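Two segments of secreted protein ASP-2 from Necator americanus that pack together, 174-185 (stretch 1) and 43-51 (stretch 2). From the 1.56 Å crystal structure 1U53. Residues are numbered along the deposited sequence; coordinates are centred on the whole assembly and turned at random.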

# COMPACT_ATOMS: atom_id res chain seq x y z
N ILE A 174 9.60 9.07 3.14
CA ILE A 174 8.35 8.29 3.02
C ILE A 174 7.15 9.14 3.44
O ILE A 174 6.09 9.16 2.79
CB ILE A 174 8.41 7.03 3.91
CG1 ILE A 174 9.62 6.11 3.53
CG2 ILE A 174 7.06 6.26 3.85
CD1 ILE A 174 10.10 5.27 4.77
N TYR A 175 7.29 9.80 4.58
CA TYR A 175 6.31 10.81 4.98
C TYR A 175 7.01 11.85 5.85
O TYR A 175 8.11 11.60 6.33
CB TYR A 175 5.11 10.17 5.72
CG TYR A 175 5.44 9.29 6.93
CD1 TYR A 175 5.58 9.84 8.21
CD2 TYR A 175 5.62 7.89 6.79
CE1 TYR A 175 5.87 9.04 9.34
CE2 TYR A 175 5.90 7.08 7.92
CZ TYR A 175 6.04 7.66 9.17
OH TYR A 175 6.33 6.88 10.24
N GLU A 176 6.35 12.99 6.01
CA GLU A 176 6.78 14.07 6.90
C GLU A 176 6.48 13.73 8.35
O GLU A 176 5.35 13.42 8.67
CB GLU A 176 6.04 15.37 6.53
CG GLU A 176 6.36 16.52 7.46
CD GLU A 176 5.81 17.87 7.01
OE1 GLU A 176 5.37 18.03 5.84
OE2 GLU A 176 5.82 18.80 7.85
N LYS A 177 7.48 13.84 9.23
CA LYS A 177 7.27 13.53 10.66
C LYS A 177 6.67 14.71 11.42
O LYS A 177 7.02 15.87 11.17
CB LYS A 177 8.60 13.18 11.34
CG LYS A 177 9.21 11.88 10.76
CD LYS A 177 10.46 11.41 11.53
CE LYS A 177 11.70 12.21 11.25
NZ LYS A 177 12.77 11.67 12.25
N GLY A 178 5.80 14.42 12.37
CA GLY A 178 5.31 15.40 13.31
C GLY A 178 4.00 14.91 13.90
O GLY A 178 3.52 13.82 13.54
N GLU A 179 3.41 15.71 14.79
CA GLU A 179 2.16 15.29 15.44
C GLU A 179 1.09 15.10 14.39
O GLU A 179 1.03 15.86 13.45
CB GLU A 179 1.70 16.32 16.47
CG GLU A 179 2.51 16.31 17.75
CD GLU A 179 2.42 14.97 18.48
OE1 GLU A 179 1.36 14.31 18.41
OE2 GLU A 179 3.42 14.57 19.11
N PRO A 180 0.25 14.04 14.53
CA PRO A 180 -0.79 13.73 13.56
C PRO A 180 -1.62 14.96 13.25
O PRO A 180 -1.98 15.69 14.19
CB PRO A 180 -1.65 12.67 14.26
CG PRO A 180 -0.86 12.14 15.34
CD PRO A 180 0.31 13.06 15.63
N CYS A 181 -1.87 15.18 11.96
CA CYS A 181 -2.65 16.30 11.43
C CYS A 181 -2.08 17.71 11.65
O CYS A 181 -2.73 18.71 11.30
CB CYS A 181 -4.09 16.26 11.93
SG CYS A 181 -5.19 15.06 11.08
N SER A 182 -0.87 17.79 12.19
CA SER A 182 -0.27 19.08 12.49
C SER A 182 0.09 19.87 11.26
O SER A 182 0.29 21.10 11.35
CB SER A 182 0.94 18.94 13.40
OG SER A 182 1.92 18.10 12.81
N LYS A 183 0.18 19.22 10.10
CA LYS A 183 0.35 19.94 8.84
C LYS A 183 -0.83 19.72 7.91
O LYS A 183 -0.70 19.79 6.70
CB LYS A 183 1.67 19.57 8.14
CG LYS A 183 2.94 19.85 8.94
CD LYS A 183 3.33 21.30 8.89
CE LYS A 183 4.82 21.44 8.53
NZ LYS A 183 5.07 21.13 7.12
N CYS A 184 -1.99 19.47 8.51
CA CYS A 184 -3.19 19.14 7.77
C CYS A 184 -4.30 20.10 8.16
O CYS A 184 -4.59 20.28 9.35
CB CYS A 184 -3.60 17.69 8.09
SG CYS A 184 -5.06 17.18 7.27
N GLU A 185 -4.93 20.73 7.18
CA GLU A 185 -6.08 21.59 7.44
C GLU A 185 -7.42 20.86 7.30
O GLU A 185 -8.45 21.37 7.73
CB GLU A 185 -6.06 22.81 6.50
CG GLU A 185 -6.82 22.63 5.19
CD GLU A 185 -6.77 23.88 4.32
OE1 GLU A 185 -5.69 24.54 4.34
OE2 GLU A 185 -7.78 24.20 3.62
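Stretch 2 (43-51) NAPKAAKMK

Two irregular segments can be pinned largely by backbone hydrogen bonds, with side chains filling in around them, as 174-185 and 43-51 of this secreted protein illustrate. The shortest hydrogen bond between them comes from a side chain, Y175 OH donating to P45 O at 2.7 Å. Neither segment forms a regular strand, yet a single beta bridge pairs K177 with A47, their CA atoms 4.5 Å apart. Two hydrogen bonds flank it, A48 N to E176 O at 2.9 Å and G178 N to K46 O at 3.0 Å. The pairing is local: these bonds link E176 with A48 and G178 with K46, where the chains cross at a steep slant. The chain of stretch 1 then turns twice, at E179-S182 and C181-C184, and wraps A48: A48 O accepts from K183 N at 3.0 Å, while A48 CA lies 3.4 Å from E179 O. Water 1 joins the segments, accepting from C181 N and M50 N and donating to A47 O; water 2 links K49 N to E176 O.

The Y175 ring packs against A47, with Y175 CD1 3.4 Å from A47 CB, and carries M50 CE over one face, 4.1 Å from the ring centroid. On the exposed side, E179 OE1 and K46 NZ form a long salt bridge of 3.8 Å. The backbone angles of G178 by themselves call for glycine, since a CB would jam against the carbonyl O of the residue before; it would also sit tight against A48 CB.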

# COMPACT_ATOMS: atom_id res chain seq x y z
N ASN A 43 8.52 2.57 18.00
CA ASN A 43 7.52 2.58 16.95
C ASN A 43 7.93 3.46 15.78
O ASN A 43 8.81 4.33 15.90
CB ASN A 43 6.20 3.10 17.53
CG ASN A 43 5.55 2.11 18.48
OD1 ASN A 43 6.09 1.03 18.74
ND2 ASN A 43 4.38 2.50 19.06
N ALA A 44 7.25 3.31 14.65
CA ALA A 44 7.48 4.27 13.55
C ALA A 44 7.11 5.69 14.03
O ALA A 44 6.23 5.88 14.89
CB ALA A 44 6.66 3.85 12.31
N PRO A 45 7.81 6.70 13.51
CA PRO A 45 7.42 8.05 13.95
C PRO A 45 6.04 8.51 13.53
O PRO A 45 5.56 8.12 12.47
CB PRO A 45 8.45 8.98 13.28
CG PRO A 45 9.21 8.16 12.33
CD PRO A 45 9.00 6.70 12.64
N LYS A 46 5.48 9.43 14.31
CA LYS A 46 4.18 10.01 13.95
C LYS A 46 4.33 10.82 12.68
O LYS A 46 5.40 11.40 12.41
CB LYS A 46 3.61 10.89 15.07
CG LYS A 46 3.34 10.08 16.34
CD LYS A 46 2.93 10.99 17.52
CE LYS A 46 2.67 10.12 18.77
NZ LYS A 46 2.27 10.94 19.94
N ALA A 47 3.23 10.89 11.93
CA ALA A 47 3.21 11.51 10.61
C ALA A 47 2.38 12.76 10.72
O ALA A 47 1.23 12.68 11.22
CB ALA A 47 2.60 10.57 9.58
N ALA A 48 2.88 13.87 10.17
CA ALA A 48 2.21 15.18 10.33
C ALA A 48 1.05 15.38 9.36
O ALA A 48 0.19 16.25 9.59
CB ALA A 48 3.23 16.31 10.11
N LYS A 49 1.04 14.64 8.25
CA LYS A 49 0.04 14.84 7.19
C LYS A 49 -0.12 13.59 6.32
O LYS A 49 0.01 13.63 5.07
CB LYS A 49 0.36 16.07 6.33
CG LYS A 49 1.71 16.08 5.64
CD LYS A 49 1.92 17.42 4.86
CE LYS A 49 0.90 17.56 3.73
NZ LYS A 49 1.18 18.85 2.91
N MET A 50 -0.36 12.46 6.99
CA MET A 50 -0.56 11.22 6.23
C MET A 50 -1.93 11.27 5.53
O MET A 50 -2.98 11.43 6.19
CB MET A 50 -0.50 10.05 7.22
CG MET A 50 -0.71 8.70 6.59
SD MET A 50 0.65 8.16 5.54
CE MET A 50 1.91 7.73 6.74
N LYS A 51 -1.92 11.11 4.21
CA LYS A 51 -3.16 11.32 3.47
C LYS A 51 -3.99 10.04 3.41
O LYS A 51 -3.45 8.92 3.34
CB LYS A 51 -2.83 11.87 2.06
CG LYS A 51 -1.94 13.13 2.12
CD LYS A 51 -1.95 13.88 0.77
CE LYS A 51 -1.31 15.30 0.90
NZ LYS A 51 -1.15 15.86 -0.47
O HOH W 1 -1.22 13.07 9.74
O HOH W 2 3.05 12.91 7.19